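Local coordinates for protein DNA-entry nuclease (Competence-specific nuclease) (Streptococcus agalactiae ILRI112, PDB 4QGO) that probably cleaves DNA and RNA without strict sequence specificity, as a virulence-associated nuclease of the beta-beta-alpha (His-Me finger) class, at residues Gly105-Lys110 / Gly220-Asn225; Ala115-Gly120 / Leu159-Val164; Gln166-Arg171 / Asp197-Phe202. The protein carries 1 engineered substitution. All blocks are in the same frame, centred on the assembly; numbering follows the deposited sequence.

Contact 1 (Gly105-Lys110 / Gly220-Asn225)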
loop_
_atom_site.group_PDB
_atom_site.type_symbol
_atom_site.label_atom_id
_atom_site.label_comp_id
_atom_site.label_asym_id
_atom_site.label_seq_id
_atom_site.Cartn_x
_atom_site.Cartn_y
_atom_site.Cartn_z
ATOM N N GLY A 105 10.950 16.296 4.547
ATOM C CA GLY A 105 10.529 17.675 4.388
ATOM C C GLY A 105 9.032 17.883 4.520
ATOM O O GLY A 105 8.587 18.919 5.000
ATOM N N HIS A 106 8.248 16.905 4.069
ATOM C CA HIS A 106 6.793 16.980 4.174
ATOM C C HIS A 106 6.289 15.668 4.756
ATOM O O HIS A 106 6.998 14.664 4.739
ATOM C CB HIS A 106 6.155 17.231 2.818
ATOM C CG HIS A 106 6.439 16.158 1.819
ATOM N ND1 HIS A 106 7.567 16.157 1.028
ATOM C CD2 HIS A 106 5.751 15.037 1.495
ATOM C CE1 HIS A 106 7.557 15.086 0.255
ATOM N NE2 HIS A 106 6.466 14.390 0.521
ATOM N N ALA A 107 5.061 15.676 5.261
ATOM C CA ALA A 107 4.548 14.539 6.028
ATOM C C ALA A 107 3.892 13.462 5.171
ATOM O O ALA A 107 4.107 12.273 5.417
ATOM C CB ALA A 107 3.572 15.011 7.079
ATOM N N VAL A 108 3.106 13.869 4.178
ATOM C CA VAL A 108 2.275 12.914 3.432
ATOM C C VAL A 108 2.378 13.047 1.917
ATOM O O VAL A 108 2.689 14.120 1.397
ATOM C CB VAL A 108 0.790 12.987 3.845
ATOM C CG1 VAL A 108 0.613 12.531 5.289
ATOM C CG2 VAL A 108 0.220 14.396 3.636
ATOM N N ASP A 109 2.119 11.924 1.243
ATOM C CA ASP A 109 2.108 11.819 -0.212
ATOM C C ASP A 109 0.768 11.238 -0.631
ATOM O O ASP A 109 0.118 10.530 0.137
ATOM C CB ASP A 109 3.175 10.829 -0.700
ATOM C CG ASP A 109 4.591 11.319 -0.499
ATOM O OD1 ASP A 109 4.803 12.538 -0.366
ATOM O OD2 ASP A 109 5.506 10.468 -0.516
ATOM N N LYS A 110 0.354 11.554 -1.849
ATOM C CA LYS A 110 -0.750 10.847 -2.465
ATOM C C LYS A 110 -0.253 9.432 -2.672
ATOM O O LYS A 110 0.648 9.185 -3.476
ATOM C CB LYS A 110 -1.129 11.498 -3.792
ATOM C CG LYS A 110 -1.793 12.859 -3.618
ATOM C CD LYS A 110 -1.929 13.599 -4.945
ATOM C CE LYS A 110 -2.378 15.036 -4.724
ATOM N NZ LYS A 110 -2.097 15.906 -5.904
ATOM N N GLY A 220 -6.658 12.355 10.008
ATOM C CA GLY A 220 -5.433 12.642 9.289
ATOM C C GLY A 220 -4.604 13.758 9.911
ATOM O O GLY A 220 -3.576 14.122 9.353
ATOM N N GLU A 221 -5.027 14.278 11.065
ATOM C CA GLU A 221 -4.272 15.349 11.738
ATOM C C GLU A 221 -2.946 14.828 12.279
ATOM O O GLU A 221 -2.891 13.812 12.976
ATOM C CB GLU A 221 -5.089 15.969 12.876
ATOM C CG GLU A 221 -4.386 17.108 13.612
ATOM C CD GLU A 221 -5.125 17.578 14.854
ATOM O OE1 GLU A 221 -4.993 18.777 15.177
ATOM O OE2 GLU A 221 -5.794 16.749 15.529
ATOM N N ILE A 222 -1.877 15.548 11.960
ATOM C CA ILE A 222 -0.538 15.138 12.334
ATOM C C ILE A 222 0.003 16.007 13.460
ATOM O O ILE A 222 -0.139 17.235 13.433
ATOM C CB ILE A 222 0.384 15.242 11.120
ATOM C CG1 ILE A 222 0.003 14.158 10.112
ATOM C CG2 ILE A 222 1.853 15.120 11.535
ATOM C CD1 ILE A 222 0.510 14.447 8.739
ATOM N N THR A 223 0.624 15.359 14.437
ATOM C CA THR A 223 1.320 16.057 15.510
ATOM C C THR A 223 2.810 15.738 15.410
ATOM O O THR A 223 3.210 14.594 15.599
ATOM C CB THR A 223 0.766 15.618 16.871
ATOM O OG1 THR A 223 -0.635 15.930 16.927
ATOM C CG2 THR A 223 1.481 16.352 17.999
ATOM N N LEU A 224 3.631 16.745 15.109
ATOM C CA LEU A 224 5.072 16.537 14.994
ATOM C C LEU A 224 5.673 16.228 16.358
ATOM O O LEU A 224 5.216 16.762 17.370
ATOM C CB LEU A 224 5.744 17.767 14.395
ATOM C CG LEU A 224 5.243 18.174 13.008
ATOM C CD1 LEU A 224 5.940 19.448 12.538
ATOM C CD2 LEU A 224 5.448 17.049 11.981
ATOM N N ASN A 225 6.688 15.366 16.392
ATOM C CA ASN A 225 7.363 15.062 17.653
ATOM C C ASN A 225 8.101 16.297 18.147
ATOM O O ASN A 225 8.452 17.165 17.344
ATOM C CB ASN A 225 8.358 13.907 17.504
ATOM C CG ASN A 225 7.681 12.561 17.262
ATOM O OD1 ASN A 225 6.482 12.395 17.491
ATOM N ND2 ASN A 225 8.466 11.588 16.818
ATOM O OXT ASN A 225 8.360 16.442 19.348
#

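Contact 2 (Ala115-Gly120 / Leu159-Val164). With SO4 (sulfate ion), chain E.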
loop_
_atom_site.group_PDB
_atom_site.type_symbol
_atom_site.label_atom_id
_atom_site.label_comp_id
_atom_site.label_asym_id
_atom_site.label_seq_id
_atom_site.Cartn_x
_atom_site.Cartn_y
_atom_site.Cartn_z
ATOM N N ALA A 115 0.221 0.968 -8.283
ATOM C CA ALA A 115 1.166 1.905 -8.895
ATOM C C ALA A 115 0.971 2.130 -10.391
ATOM O O ALA A 115 0.657 1.208 -11.144
ATOM C CB ALA A 115 2.604 1.456 -8.615
ATOM N N TYR A 116 1.188 3.374 -10.801
ATOM C CA TYR A 116 1.109 3.769 -12.192
ATOM C C TYR A 116 1.997 2.895 -13.069
ATOM O O TYR A 116 1.575 2.437 -14.130
ATOM C CB TYR A 116 1.514 5.247 -12.338
ATOM C CG TYR A 116 1.460 5.742 -13.767
ATOM C CD1 TYR A 116 0.246 6.032 -14.368
ATOM C CD2 TYR A 116 2.621 5.895 -14.519
ATOM C CE1 TYR A 116 0.180 6.472 -15.675
ATOM C CE2 TYR A 116 2.562 6.347 -15.823
ATOM C CZ TYR A 116 1.337 6.623 -16.394
ATOM O OH TYR A 116 1.258 7.067 -17.697
ATOM N N ALA A 117 3.229 2.657 -12.635
ATOM C CA ALA A 117 4.155 1.882 -13.455
ATOM C C ALA A 117 3.677 0.445 -13.664
ATOM O O ALA A 117 4.018 -0.193 -14.652
ATOM C CB ALA A 117 5.547 1.892 -12.841
ATOM N N LEU A 118 2.884 -0.067 -12.728
ATOM C CA LEU A 118 2.462 -1.462 -12.801
ATOM C C LEU A 118 1.255 -1.683 -13.703
ATOM O O LEU A 118 1.148 -2.723 -14.350
ATOM C CB LEU A 118 2.186 -2.030 -11.402
ATOM C CG LEU A 118 3.379 -2.029 -10.455
ATOM C CD1 LEU A 118 2.952 -2.535 -9.079
ATOM C CD2 LEU A 118 4.513 -2.882 -11.013
ATOM N N ALA A 119 0.359 -0.700 -13.772
ATOM C CA ALA A 119 -0.909 -0.937 -14.442
ATOM C C ALA A 119 -1.376 0.224 -15.306
ATOM O O ALA A 119 -2.510 0.219 -15.800
ATOM C CB ALA A 119 -1.936 -1.265 -13.424
ATOM N N GLY A 120 -0.496 1.202 -15.497
ATOM C CA GLY A 120 -0.844 2.404 -16.235
ATOM C C GLY A 120 -1.225 2.211 -17.695
ATOM O O GLY A 120 -1.760 3.127 -18.316
ATOM N N LEU A 159 9.829 -4.935 -6.177
ATOM C CA LEU A 159 9.890 -6.381 -6.365
ATOM C C LEU A 159 8.925 -6.827 -7.455
ATOM O O LEU A 159 9.254 -7.680 -8.288
ATOM C CB LEU A 159 9.555 -7.130 -5.066
ATOM C CG LEU A 159 10.525 -6.946 -3.903
ATOM C CD1 LEU A 159 10.019 -7.726 -2.687
ATOM C CD2 LEU A 159 11.932 -7.390 -4.284
ATOM N N VAL A 160 7.723 -6.258 -7.445
ATOM C CA VAL A 160 6.697 -6.646 -8.405
ATOM C C VAL A 160 7.075 -6.167 -9.804
ATOM O O VAL A 160 6.972 -6.913 -10.779
ATOM C CB VAL A 160 5.329 -6.074 -8.021
ATOM C CG1 VAL A 160 4.301 -6.391 -9.088
ATOM C CG2 VAL A 160 4.881 -6.658 -6.690
ATOM N N ARG A 161 7.542 -4.931 -9.882
ATOM C CA ARG A 161 7.966 -4.350 -11.152
ATOM C C ARG A 161 9.085 -5.169 -11.775
ATOM O O ARG A 161 9.048 -5.475 -12.973
ATOM C CB ARG A 161 8.435 -2.922 -10.897
ATOM C CG ARG A 161 8.734 -2.127 -12.125
ATOM C CD ARG A 161 9.057 -0.684 -11.775
ATOM N NE ARG A 161 10.300 -0.585 -11.014
ATOM C CZ ARG A 161 10.375 -0.181 -9.753
ATOM N NH1 ARG A 161 9.267 0.167 -9.100
ATOM N NH2 ARG A 161 11.559 -0.125 -9.150
ATOM N N LYS A 162 10.075 -5.536 -10.970
ATOM C CA LYS A 162 11.197 -6.310 -11.488
ATOM C C LYS A 162 10.749 -7.686 -11.975
ATOM O O LYS A 162 11.246 -8.181 -12.991
ATOM C CB LYS A 162 12.317 -6.404 -10.450
ATOM C CG LYS A 162 13.045 -5.076 -10.284
ATOM C CD LYS A 162 14.013 -5.080 -9.117
ATOM C CE LYS A 162 14.663 -3.708 -8.965
ATOM N NZ LYS A 162 15.719 -3.710 -7.914
ATOM N N ALA A 163 9.795 -8.291 -11.271
ATOM C CA ALA A 163 9.237 -9.577 -11.678
ATOM C C ALA A 163 8.517 -9.471 -13.019
ATOM O O ALA A 163 8.727 -10.290 -13.928
ATOM C CB ALA A 163 8.295 -10.100 -10.595
ATOM N N VAL A 164 7.651 -8.471 -13.149
ATOM C CA VAL A 164 6.941 -8.263 -14.406
ATOM C C VAL A 164 7.943 -8.020 -15.534
ATOM O O VAL A 164 7.744 -8.492 -16.662
ATOM C CB VAL A 164 5.940 -7.083 -14.305
ATOM C CG1 VAL A 164 5.446 -6.662 -15.686
ATOM C CG2 VAL A 164 4.767 -7.461 -13.406
HETATM S S SO4 E . -1.464 8.978 -19.383
HETATM O O1 SO4 E . -1.426 10.102 -18.452
HETATM O O2 SO4 E . -1.273 7.729 -18.648
HETATM O O3 SO4 E . -2.757 8.949 -20.061
HETATM O O4 SO4 E . -0.403 9.141 -20.374
#

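Contact 3 (Gln166-Arg171 / Asp197-Phe202). With SO4 (sulfate ion), chain C.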
loop_
_atom_site.group_PDB
_atom_site.type_symbol
_atom_site.label_atom_id
_atom_site.label_comp_id
_atom_site.label_asym_id
_atom_site.label_seq_id
_atom_site.Cartn_x
_atom_site.Cartn_y
_atom_site.Cartn_z
ATOM N N GLN A 166 10.761 -9.277 -15.857
ATOM C CA GLN A 166 11.360 -10.569 -16.182
ATOM C C GLN A 166 10.321 -11.493 -16.808
ATOM O O GLN A 166 10.499 -12.711 -16.826
ATOM C CB GLN A 166 11.942 -11.226 -14.930
ATOM C CG GLN A 166 13.151 -10.523 -14.343
ATOM C CD GLN A 166 13.577 -11.123 -13.021
ATOM O OE1 GLN A 166 12.768 -11.720 -12.309
ATOM N NE2 GLN A 166 14.852 -10.970 -12.684
ATOM N N ASN A 167 9.233 -10.903 -17.298
ATOM C CA ASN A 167 8.162 -11.630 -17.985
ATOM C C ASN A 167 7.331 -12.547 -17.088
ATOM O O ASN A 167 6.773 -13.540 -17.546
ATOM C CB ASN A 167 8.712 -12.410 -19.186
ATOM C CG ASN A 167 9.418 -11.516 -20.177
ATOM O OD1 ASN A 167 8.901 -10.470 -20.554
ATOM N ND2 ASN A 167 10.611 -11.919 -20.598
ATOM N N LYS A 168 7.241 -12.201 -15.811
ATOM C CA LYS A 168 6.402 -12.963 -14.895
ATOM C C LYS A 168 4.977 -12.410 -14.871
ATOM O O LYS A 168 4.746 -11.231 -15.152
ATOM C CB LYS A 168 6.994 -12.968 -13.491
ATOM C CG LYS A 168 8.394 -13.563 -13.456
ATOM C CD LYS A 168 8.866 -13.785 -12.041
ATOM C CE LYS A 168 10.334 -14.189 -12.030
ATOM N NZ LYS A 168 10.576 -15.402 -12.869
ATOM N N ARG A 169 4.029 -13.286 -14.574
ATOM C CA ARG A 169 2.639 -12.915 -14.324
ATOM C C ARG A 169 2.466 -12.810 -12.817
ATOM O O ARG A 169 2.745 -13.763 -12.090
ATOM C CB ARG A 169 1.691 -13.985 -14.861
ATOM C CG ARG A 169 1.587 -14.032 -16.381
ATOM C CD ARG A 169 0.326 -13.327 -16.856
ATOM N NE ARG A 169 -0.876 -14.080 -16.518
ATOM C CZ ARG A 169 -2.113 -13.689 -16.807
ATOM N NH1 ARG A 169 -2.339 -12.521 -17.420
ATOM N NH2 ARG A 169 -3.133 -14.450 -16.455
ATOM N N VAL A 170 2.027 -11.651 -12.347
ATOM C CA VAL A 170 1.935 -11.427 -10.906
ATOM C C VAL A 170 0.512 -11.084 -10.486
ATOM O O VAL A 170 -0.044 -10.075 -10.902
ATOM C CB VAL A 170 2.904 -10.322 -10.438
ATOM C CG1 VAL A 170 2.810 -10.172 -8.921
ATOM C CG2 VAL A 170 4.334 -10.673 -10.833
ATOM N N ARG A 171 -0.081 -11.958 -9.677
ATOM C CA ARG A 171 -1.365 -11.676 -9.044
ATOM C C ARG A 171 -1.075 -10.806 -7.810
ATOM O O ARG A 171 -0.162 -11.088 -7.053
ATOM C CB ARG A 171 -2.051 -12.994 -8.670
ATOM C CG ARG A 171 -3.409 -12.856 -8.018
ATOM C CD ARG A 171 -4.515 -12.382 -8.985
ATOM N NE ARG A 171 -5.779 -12.426 -8.261
ATOM C CZ ARG A 171 -6.218 -11.470 -7.448
ATOM N NH1 ARG A 171 -5.530 -10.340 -7.302
ATOM N NH2 ARG A 171 -7.354 -11.633 -6.790
ATOM N N ASP A 197 4.858 -18.558 -11.538
ATOM C CA ASP A 197 5.911 -19.560 -11.335
ATOM C C ASP A 197 6.319 -19.763 -9.881
ATOM O O ASP A 197 7.190 -20.581 -9.586
ATOM C CB ASP A 197 7.142 -19.285 -12.220
ATOM C CG ASP A 197 7.958 -18.066 -11.780
ATOM O OD1 ASP A 197 7.677 -17.442 -10.736
ATOM O OD2 ASP A 197 8.926 -17.734 -12.496
ATOM N N GLY A 198 5.706 -18.990 -8.984
ATOM C CA GLY A 198 5.923 -19.139 -7.557
ATOM C C GLY A 198 7.192 -18.512 -7.001
ATOM O O GLY A 198 7.434 -18.581 -5.789
ATOM N N THR A 199 8.012 -17.914 -7.863
ATOM C CA THR A 199 9.301 -17.391 -7.409
ATOM C C THR A 199 9.153 -16.085 -6.636
ATOM O O THR A 199 10.011 -15.732 -5.821
ATOM C CB THR A 199 10.308 -17.167 -8.559
ATOM O OG1 THR A 199 9.772 -16.216 -9.485
ATOM C CG2 THR A 199 10.611 -18.474 -9.285
ATOM N N LEU A 200 8.071 -15.360 -6.906
ATOM C CA LEU A 200 7.752 -14.176 -6.122
ATOM C C LEU A 200 6.533 -14.440 -5.262
ATOM O O LEU A 200 5.480 -14.839 -5.767
ATOM C CB LEU A 200 7.465 -12.976 -7.022
ATOM C CG LEU A 200 7.057 -11.691 -6.286
ATOM C CD1 LEU A 200 8.222 -11.152 -5.486
ATOM C CD2 LEU A 200 6.548 -10.633 -7.268
ATOM N N GLU A 201 6.672 -14.213 -3.962
ATOM C CA GLU A 201 5.521 -14.302 -3.068
ATOM C C GLU A 201 5.780 -13.490 -1.817
ATOM O O GLU A 201 6.815 -13.648 -1.179
ATOM C CB GLU A 201 5.197 -15.753 -2.703
ATOM C CG GLU A 201 3.944 -15.864 -1.836
ATOM C CD GLU A 201 3.413 -17.276 -1.687
ATOM O OE1 GLU A 201 3.951 -18.201 -2.331
ATOM O OE2 GLU A 201 2.428 -17.457 -0.923
ATOM N N PHE A 202 4.850 -12.610 -1.480
ATOM C CA PHE A 202 4.941 -11.895 -0.214
ATOM C C PHE A 202 3.569 -11.538 0.339
ATOM O O PHE A 202 2.573 -11.527 -0.391
ATOM C CB PHE A 202 5.874 -10.661 -0.283
ATOM C CG PHE A 202 5.456 -9.599 -1.277
ATOM C CD1 PHE A 202 4.381 -8.759 -1.018
ATOM C CD2 PHE A 202 6.193 -9.396 -2.436
ATOM C CE1 PHE A 202 4.021 -7.763 -1.909
ATOM C CE2 PHE A 202 5.849 -8.391 -3.334
ATOM C CZ PHE A 202 4.764 -7.569 -3.071
HETATM S S SO4 C . -10.359 -11.108 -3.811
HETATM O O1 SO4 C . -10.411 -9.826 -3.126
HETATM O O2 SO4 C . -11.315 -11.126 -4.906
HETATM O O3 SO4 C . -10.686 -12.203 -2.889
HETATM O O4 SO4 C . -9.028 -11.330 -4.356
#

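Contact 1 (Gly105-Lys110 / Gly220-Asn225)
Ile222 reaches across to Ala107 and Val108 with a single atom, its CD1 methyl. Ile222 CD1 rests 3.5 Å from Ala107 CB, the tighter of its two contacts, and 3.9 Å from Val108 CG1. The isoleucine chain is stretched at its second torsion (chi2 161°), with CD1 turned away from CA, and this extension lets one methyl bridge the 8.1 Å between Ala107 CA and Ile222 CA. Val108 and Ile222 run past each other in opposite senses and touch only through Val108 CG1 and Ile222 CD1. No hydrogen bond joins the two segments; the small interface is purely apolar, and Tyr213 and Met215 of the neighbouring strand also pack on Ile222. Tyr213 OH adds a polar tie to Ala107 O. On the 105-110 side, His106 NE2 gives a 2.6 Å hydrogen bond to Asp109 OD1, which uses its syn lone pair and lies close to the imidazole plane. Asp109 OD2 is held in turn by Gln144 NE2. Strand 108-112, strand 135-139 and helix 140-144 follow in the order expected of the beta-beta-alpha finger of His-Me nucleases, and Ile222, from the C-terminal hairpin, packs where the chain enters the first strand of that unit, on Ala107 just before it and Val108 at its start.

Contact 2 (Ala115-Gly120 / Leu159-Val164)
Leu118 of the short helix 116-119 packs onto Val160 and Arg161 of helix 153-165 in an apolar helix-to-helix contact, partly buried beside the large antiparallel sheet. Both ends of the leucine fork meet one valine methyl: Leu118 CD2 lies 4.0 Å and Leu118 CD1 4.1 Å from Val160 CG1, the two side chains crossing at about a right angle. Leu118 CD2 also lies against the helix backbone itself, 3.8 Å from Arg161 CA and 3.9 Å from Arg161 CB. Arg161 therefore contributes its stem rather than its charge. Its chain bends at the third torsion (chi3 66°), and its NH2 is hydrogen-bonded to Ser158 OG, just before the segment on the same helix, while Arg161 CD skirts Ala117 CB at 4.5 Å. At the start of the short helix Ala115 holds the N-cap position, and its carbonyl O accepts from both Leu118 N and Ala119 N. Tyr116 turns away from the interface: Tyr116 OH donates a 2.8 Å hydrogen bond to O2 of a sulfate, probably from the crystallisation liquor, and its ring makes a cation-pi contact with Arg80. Beneath the interface lies the sheet, where Leu70 of strand 66-70 and Tyr172 of strand 170-177 touch both Leu118 and Val160.

Contact 3 (Gln166-Arg171 / Asp197-Phe202)
An Asx turn at Asp197-Thr199, in the loop that leads from strand 188-195 into strand 201-207, faces the residues between helix 153-165 and strand 170-177. The link between them is a salt bridge: Lys168 NZ lies 2.9 Å from Asp197 OD2, which receives it on its syn lone pair. The lysine chain is extended until its last torsion and then bends (chi4 -56°), bringing the ammonium round to the carboxylate as the two side chains cross at about a right angle. Lys168 CE meanwhile comes 3.3 Å from Thr199 OG1, so the aliphatic part of the lysine lies over the turn. The other carboxylate oxygen closes the turn. Asp197 OD1 accepts from Thr199 N at 2.9 Å, well above the carboxylate plane, and from Thr199 OG1 at 2.7 Å, nearer that plane but from the same face. Thr199 OG1 sits between its own backbone N and carbonyl carbon (chi1 61°), which sets the hydroxyl beside the amide to share this acceptor. Ser195 OG also bonds to OD1, so three donors hold the oxygen and fix the carboxylate for the lysine. Deeper in, the chemistry turns apolar: Leu200 CD2 meets Val170 CG1 at 4.1 Å and Val170 CG2 at 4.2 Å, wedging one methyl against the valine pair. Farther along, Arg171 NH2 bonds weakly to a sulfate. Asn167, with positive phi, is the C' residue of a Schellman motif that ends helix 153-165. Strands 170-177 and 201-207 flank strand 188-195 in the antiparallel sheet. The contact closes over the end of that middle strand, where an Asx turn in a strand-to-strand connection pairs with the link between a helix and the sheet it packs on.

In the fold
Contact 1 is buried, contact 2 partly so, and contact 3 lies at the surface. Methyl packing alone joins the segments of contact 1 and dominates contact 2, whereas contact 3 adds a salt bridge, its carboxylate held by an Asx turn, to its apolar pair. Contacts 2 and 3 share helix 153-165 and touch directly: Ala163 CB lies 3.8 Å from Leu200 CD2, and Val160 CG2 lies 3.7 Å from Phe202 CZ. Contact 1 lies apart, its centre about 34 Å from that of contact 3 and on the opposite side of the chain's centre. Strand 108-112 nevertheless leads on into helix 116-119 of contact 2, and both other contacts fall within the loop closed by contact 1.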